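Local coordinates for protein metalloregulator ScaR (Streptococcus gordonii, PDB 3HRT) that probably acts as a dimeric, metal-dependent transcription regulator of the DtxR/MntR family that binds DNA when transition metal ions are bound, at residues A[76-81]-A[110-115]; A[5-10]-A[39-44]. All coordinates share one frame; numbering follows the deposited sequence.

Contact 1 of 2, residues A[76-81]-A[110-115]; sequences RLIEVF and ERLDQL. With CD (cadmium ion), chain D; SO4 (sulfate ion), chain C.
Phe81 has its CG anti to the backbone N (chi1 167°), which sends the ring on past Leu112 CD2, while the backbone itself puts Phe81 CB against Leu112. The CB of Ile78 points away from the other helix, but chi1 and the bend at chi2 (-48°) bring its CD1 back to the same leucine. Leu112 is thus the shared partner. Leu112 CD1 lies 3.8 Å from Ile78 CD1. Leu112 CD1 is also 4.0 Å from Phe81 CB, and Leu112 CD2 meets the Phe81 ring obliquely. Leu77 crosses Asp113 at a slant, with Leu77 CD2 3.6 Å from Asp113 OD1, a contact and no bond. Asp113 OD2 is held by a salt bridge to Arg73.

The other side of segment 76-81 carries polar groups. Glu79 OE1 binds the cadmium ion at 2.4 Å, with Cys122 as a second ligand. Arg76 NH2 donates to O2 of a sulfate, probably from the crystallisation liquor, and also pairs with Glu137.

Segments 76-81 and 110-115 cross at 45°, on helices 62-85 and 106-116. In the same chain, Leu77 also packs on Val109 and Ile78 on Phe108, both of helix 106-116. Phe81 meets Phe81 and Phe108 of the second subunit, at the dimer interface.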
loop_
_atom_site.group_PDB
_atom_site.type_symbol
_atom_site.label_atom_id
_atom_site.label_comp_id
_atom_site.label_asym_id
_atom_site.label_seq_id
_atom_site.Cartn_x
_atom_site.Cartn_y
_atom_site.Cartn_z
ATOM N N ARG A 76 8.559 -8.063 -5.254
ATOM C CA ARG A 76 8.287 -8.419 -6.644
ATOM C C ARG A 76 6.799 -8.393 -6.997
ATOM O O ARG A 76 6.420 -7.986 -8.103
ATOM C CB ARG A 76 8.946 -9.765 -6.978
ATOM C CG ARG A 76 10.471 -9.663 -6.871
ATOM C CD ARG A 76 11.254 -10.888 -7.379
ATOM N NE ARG A 76 12.677 -10.581 -7.516
ATOM C CZ ARG A 76 13.603 -11.495 -7.770
ATOM N NH1 ARG A 76 13.243 -12.761 -7.896
ATOM N NH2 ARG A 76 14.879 -11.147 -7.903
ATOM N N LEU A 77 5.961 -8.818 -6.054
ATOM C CA LEU A 77 4.520 -8.733 -6.220
ATOM C C LEU A 77 4.114 -7.268 -6.273
ATOM O O LEU A 77 3.364 -6.861 -7.157
ATOM C CB LEU A 77 3.816 -9.435 -5.073
ATOM C CG LEU A 77 3.928 -10.953 -5.045
ATOM C CD1 LEU A 77 3.187 -11.537 -3.854
ATOM C CD2 LEU A 77 3.393 -11.531 -6.337
ATOM N N ILE A 78 4.633 -6.469 -5.347
ATOM C CA ILE A 78 4.352 -5.043 -5.378
ATOM C C ILE A 78 4.684 -4.445 -6.746
ATOM O O ILE A 78 3.890 -3.689 -7.327
ATOM C CB ILE A 78 5.113 -4.260 -4.293
ATOM C CG1 ILE A 78 4.618 -4.648 -2.894
ATOM C CG2 ILE A 78 4.962 -2.763 -4.509
ATOM C CD1 ILE A 78 3.117 -4.649 -2.748
ATOM N N GLU A 79 5.858 -4.771 -7.264
ATOM C CA GLU A 79 6.265 -4.215 -8.536
ATOM C C GLU A 79 5.309 -4.605 -9.620
ATOM O O GLU A 79 4.953 -3.776 -10.457
ATOM C CB GLU A 79 7.662 -4.687 -8.910
ATOM C CG GLU A 79 8.760 -3.790 -8.375
ATOM C CD GLU A 79 10.124 -4.359 -8.676
ATOM O OE1 GLU A 79 10.151 -5.562 -9.013
ATOM O OE2 GLU A 79 11.148 -3.630 -8.579
ATOM N N VAL A 80 4.897 -5.870 -9.625
ATOM C CA VAL A 80 4.003 -6.345 -10.686
ATOM C C VAL A 80 2.693 -5.568 -10.674
ATOM O O VAL A 80 2.212 -5.101 -11.704
ATOM C CB VAL A 80 3.638 -7.816 -10.536
ATOM C CG1 VAL A 80 2.468 -8.166 -11.489
ATOM C CG2 VAL A 80 4.852 -8.701 -10.738
ATOM N N PHE A 81 2.122 -5.439 -9.486
ATOM C CA PHE A 81 0.891 -4.682 -9.319
ATOM C C PHE A 81 1.035 -3.225 -9.794
ATOM O O PHE A 81 0.257 -2.779 -10.630
ATOM C CB PHE A 81 0.380 -4.785 -7.859
ATOM C CG PHE A 81 -0.708 -3.795 -7.520
ATOM C CD1 PHE A 81 -1.984 -3.935 -8.047
ATOM C CD2 PHE A 81 -0.450 -2.722 -6.690
ATOM C CE1 PHE A 81 -2.972 -3.035 -7.750
ATOM C CE2 PHE A 81 -1.438 -1.813 -6.395
ATOM C CZ PHE A 81 -2.699 -1.968 -6.930
ATOM N N GLU A 110 -0.502 -11.828 0.526
ATOM C CA GLU A 110 -1.028 -13.144 0.142
ATOM C C GLU A 110 -2.290 -12.989 -0.692
ATOM O O GLU A 110 -2.743 -13.935 -1.331
ATOM C CB GLU A 110 -1.301 -14.052 1.357
ATOM C CG GLU A 110 -0.028 -14.573 2.100
ATOM C CD GLU A 110 1.065 -15.177 1.170
ATOM O OE1 GLU A 110 2.233 -14.689 1.192
ATOM O OE2 GLU A 110 0.755 -16.132 0.410
ATOM N N ARG A 111 -2.855 -11.788 -0.678
ATOM C CA ARG A 111 -4.109 -11.544 -1.363
ATOM C C ARG A 111 -3.817 -10.808 -2.656
ATOM O O ARG A 111 -4.487 -11.008 -3.670
ATOM C CB ARG A 111 -5.065 -10.733 -0.485
ATOM C CG ARG A 111 -5.809 -11.530 0.585
ATOM C CD ARG A 111 -6.846 -12.480 -0.013
ATOM N NE ARG A 111 -8.005 -12.634 0.863
ATOM C CZ ARG A 111 -8.849 -13.669 0.853
ATOM N NH1 ARG A 111 -8.663 -14.676 0.005
ATOM N NH2 ARG A 111 -9.880 -13.698 1.706
ATOM N N LEU A 112 -2.802 -9.954 -2.616
ATOM C CA LEU A 112 -2.283 -9.319 -3.815
ATOM C C LEU A 112 -1.908 -10.376 -4.818
ATOM O O LEU A 112 -2.076 -10.187 -6.015
ATOM C CB LEU A 112 -1.028 -8.565 -3.478
ATOM C CG LEU A 112 -0.950 -7.174 -4.060
ATOM C CD1 LEU A 112 0.505 -6.882 -4.416
ATOM C CD2 LEU A 112 -1.890 -7.023 -5.251
ATOM N N ASP A 113 -1.383 -11.485 -4.312
ATOM C CA ASP A 113 -0.939 -12.590 -5.142
ATOM C C ASP A 113 -2.118 -13.199 -5.852
ATOM O O ASP A 113 -2.130 -13.261 -7.067
ATOM C CB ASP A 113 -0.248 -13.656 -4.288
ATOM C CG ASP A 113 0.524 -14.673 -5.120
ATOM O OD1 ASP A 113 1.109 -14.285 -6.155
ATOM O OD2 ASP A 113 0.566 -15.854 -4.725
ATOM N N GLN A 114 -3.115 -13.642 -5.095
ATOM C CA GLN A 114 -4.327 -14.198 -5.678
ATOM C C GLN A 114 -4.896 -13.263 -6.748
ATOM O O GLN A 114 -5.354 -13.703 -7.812
ATOM C CB GLN A 114 -5.370 -14.438 -4.595
ATOM C CG GLN A 114 -6.401 -15.485 -4.981
ATOM C CD GLN A 114 -7.661 -15.412 -4.140
ATOM O OE1 GLN A 114 -7.912 -14.411 -3.475
ATOM N NE2 GLN A 114 -8.471 -16.469 -4.181
ATOM N N LEU A 115 -4.857 -11.966 -6.462
ATOM C CA LEU A 115 -5.398 -10.983 -7.395
ATOM C C LEU A 115 -4.594 -10.986 -8.718
ATOM O O LEU A 115 -5.189 -10.981 -9.813
ATOM C CB LEU A 115 -5.512 -9.588 -6.742
ATOM C CG LEU A 115 -5.753 -8.407 -7.690
ATOM C CD1 LEU A 115 -7.040 -8.567 -8.445
ATOM C CD2 LEU A 115 -5.688 -7.042 -7.000
HETATM CD CD CD D . 11.977 -6.666 -10.082
HETATM S S SO4 C . 17.878 -8.581 -8.154
HETATM O O1 SO4 C . 18.731 -9.580 -7.504
HETATM O O2 SO4 C . 16.464 -8.879 -7.913
HETATM O O3 SO4 C . 18.196 -7.260 -7.609
HETATM O O4 SO4 C . 18.098 -8.598 -9.597
#

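Contact 2 of 2, residues A[5-10]-A[39-44]; sequences EDYLKC and EMMKKL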
loop_
_atom_site.group_PDB
_atom_site.type_symbol
_atom_site.label_atom_id
_atom_site.label_comp_id
_atom_site.label_asym_id
_atom_site.label_seq_id
_atom_site.Cartn_x
_atom_site.Cartn_y
_atom_site.Cartn_z
ATOM N N GLU A 5 16.928 -6.389 7.580
ATOM C CA GLU A 5 16.545 -6.968 6.301
ATOM C C GLU A 5 17.308 -6.332 5.129
ATOM O O GLU A 5 17.505 -6.963 4.093
ATOM C CB GLU A 5 15.031 -6.858 6.106
ATOM C CG GLU A 5 14.234 -7.490 7.244
ATOM C CD GLU A 5 12.773 -7.042 7.283
ATOM O OE1 GLU A 5 11.916 -7.835 7.750
ATOM O OE2 GLU A 5 12.485 -5.898 6.851
ATOM N N ASP A 6 17.750 -5.090 5.293
ATOM C CA ASP A 6 18.477 -4.411 4.226
ATOM C C ASP A 6 19.890 -4.973 4.166
ATOM O O ASP A 6 20.594 -4.812 3.168
ATOM C CB ASP A 6 18.515 -2.888 4.440
ATOM C CG ASP A 6 17.160 -2.205 4.196
ATOM O OD1 ASP A 6 17.071 -0.984 4.453
ATOM O OD2 ASP A 6 16.191 -2.869 3.757
ATOM N N TYR A 7 20.299 -5.634 5.244
ATOM C CA TYR A 7 21.598 -6.292 5.288
ATOM C C TYR A 7 21.517 -7.690 4.705
ATOM O O TYR A 7 22.313 -8.051 3.856
ATOM C CB TYR A 7 22.104 -6.397 6.717
ATOM C CG TYR A 7 22.652 -5.123 7.298
ATOM C CD1 TYR A 7 21.811 -4.073 7.640
ATOM C CD2 TYR A 7 24.010 -4.983 7.542
ATOM C CE1 TYR A 7 22.315 -2.901 8.192
ATOM C CE2 TYR A 7 24.525 -3.822 8.094
ATOM C CZ TYR A 7 23.674 -2.780 8.421
ATOM O OH TYR A 7 24.195 -1.619 8.968
ATOM N N LEU A 8 20.568 -8.490 5.174
ATOM C CA LEU A 8 20.441 -9.857 4.692
ATOM C C LEU A 8 20.301 -9.883 3.197
ATOM O O LEU A 8 20.880 -10.735 2.529
ATOM C CB LEU A 8 19.242 -10.555 5.305
ATOM C CG LEU A 8 19.626 -11.542 6.395
ATOM C CD1 LEU A 8 18.484 -12.514 6.572
ATOM C CD2 LEU A 8 20.915 -12.283 6.032
ATOM N N LYS A 9 19.526 -8.950 2.664
ATOM C CA LYS A 9 19.352 -8.871 1.225
ATOM C C LYS A 9 20.719 -8.599 0.584
ATOM O O LYS A 9 21.128 -9.258 -0.377
ATOM C CB LYS A 9 18.329 -7.783 0.885
ATOM C CG LYS A 9 17.377 -8.149 -0.242
ATOM C CD LYS A 9 17.858 -7.614 -1.576
ATOM C CE LYS A 9 17.807 -6.094 -1.603
ATOM N NZ LYS A 9 17.850 -5.520 -2.991
ATOM N N CYS A 10 21.432 -7.628 1.135
ATOM C CA CYS A 10 22.782 -7.341 0.697
ATOM C C CYS A 10 23.630 -8.613 0.773
ATOM O O CYS A 10 24.007 -9.163 -0.263
ATOM C CB CYS A 10 23.370 -6.237 1.562
ATOM S SG CYS A 10 25.101 -5.974 1.320
ATOM N N GLU A 39 27.915 -4.342 15.026
ATOM C CA GLU A 39 26.655 -4.403 15.757
ATOM C C GLU A 39 25.651 -5.357 15.111
ATOM O O GLU A 39 25.238 -6.350 15.715
ATOM C CB GLU A 39 26.037 -3.004 15.847
ATOM C CG GLU A 39 26.544 -2.146 16.998
ATOM C CD GLU A 39 25.807 -2.424 18.297
ATOM O OE1 GLU A 39 25.853 -3.580 18.772
ATOM O OE2 GLU A 39 25.185 -1.485 18.843
ATOM N N MET A 40 25.256 -5.037 13.881
ATOM C CA MET A 40 24.243 -5.805 13.166
ATOM C C MET A 40 24.579 -7.291 13.112
ATOM O O MET A 40 23.802 -8.128 13.558
ATOM C CB MET A 40 24.077 -5.268 11.749
ATOM C CG MET A 40 22.885 -5.841 11.009
ATOM S SD MET A 40 21.323 -5.068 11.488
ATOM C CE MET A 40 20.738 -6.202 12.733
ATOM N N MET A 41 25.736 -7.622 12.555
ATOM C CA MET A 41 26.144 -9.010 12.523
ATOM C C MET A 41 25.851 -9.682 13.871
ATOM O O MET A 41 25.200 -10.726 13.910
ATOM C CB MET A 41 27.619 -9.140 12.134
ATOM C CG MET A 41 27.980 -8.573 10.744
ATOM S SD MET A 41 26.973 -9.105 9.329
ATOM C CE MET A 41 25.785 -7.776 9.306
ATOM N N LYS A 42 26.294 -9.078 14.972
ATOM C CA LYS A 42 25.991 -9.607 16.310
ATOM C C LYS A 42 24.519 -9.941 16.480
ATOM O O LYS A 42 24.167 -10.925 17.122
ATOM C CB LYS A 42 26.436 -8.636 17.409
ATOM C CG LYS A 42 27.955 -8.548 17.547
ATOM C CD LYS A 42 28.396 -8.303 18.982
ATOM C CE LYS A 42 29.838 -8.762 19.187
ATOM N NZ LYS A 42 30.198 -8.871 20.634
ATOM N N LYS A 43 23.669 -9.114 15.885
ATOM C CA LYS A 43 22.222 -9.297 15.933
ATOM C C LYS A 43 21.774 -10.366 14.929
ATOM O O LYS A 43 20.869 -11.158 15.204
ATOM C CB LYS A 43 21.524 -7.957 15.662
ATOM C CG LYS A 43 20.008 -7.929 15.903
ATOM C CD LYS A 43 19.431 -6.506 15.793
ATOM C CE LYS A 43 17.931 -6.523 15.558
ATOM N NZ LYS A 43 17.401 -5.151 15.311
ATOM N N LEU A 44 22.410 -10.390 13.764
ATOM C CA LEU A 44 22.114 -11.425 12.780
ATOM C C LEU A 44 22.509 -12.813 13.306
ATOM O O LEU A 44 21.778 -13.786 13.127
ATOM C CB LEU A 44 22.752 -11.098 11.426
ATOM C CG LEU A 44 21.834 -10.381 10.413
ATOM C CD1 LEU A 44 21.191 -9.161 10.988
ATOM C CD2 LEU A 44 22.571 -10.002 9.133
#
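The N-terminal DNA-binding domain has a helix-turn-helix fold, and this contact packs its first helix, 4-13, against helix 34-46. The latter follows helix 23-29 and is consistent with the recognition helix of the motif. Tyr7 and Met40 carry the contact. The Met40 CG lies over the centre of one face of the Tyr7 ring, 3.7 Å from the ring centroid and 9° off the normal, a CH-pi contact. Met40 SD sits over the face as well, 4.2 Å from the same centroid, and makes a Met-aromatic contact. Met40 has CG anti to its backbone N (chi1 -170°), which brings CG over the ring, and the bend at chi2 keeps SD above it. Met41 approaches the ring obliquely, its CE 3.8 Å from Tyr7 CD2. Further along, the Leu8 and Leu44 side chains run alongside each other in antiparallel sense, their CD2 atoms 4.2 Å apart. The Leu44 CD2 is also 4.4 Å from Tyr7 CB. The touching side chains are buried, and the interface between the segments is apolar.

The two helix segments cross at 85°, nearly at right angles, with their axes 11.0 Å apart. Around them, Ile26 of helix 23-29 touches both Tyr7 and Met41, while Leu67 and Val68 of helix 62-85 meet Leu8.

In the fold
Contacts 1 and 2 lie in different domains and follow one another along the chain. Contact 2 belongs to the DNA-binding region, contact 1 to the metal-binding and dimerisation region. Their centres are 26 Å apart, and their nearest atoms about 8 Å apart, so they do not touch. Helix 62-85 joins the two regions: it holds segment 76-81 and, nearer its start, packs on Leu8 of contact 2. Contact 1 includes the metal ligand Glu79, and the Leu77 side chain is about 8 Å from that of Cys122. Contact 2 lies away from the metal ligands. The arrangement is consistent with helix 62-85 linking the metal site to the DNA-binding domain.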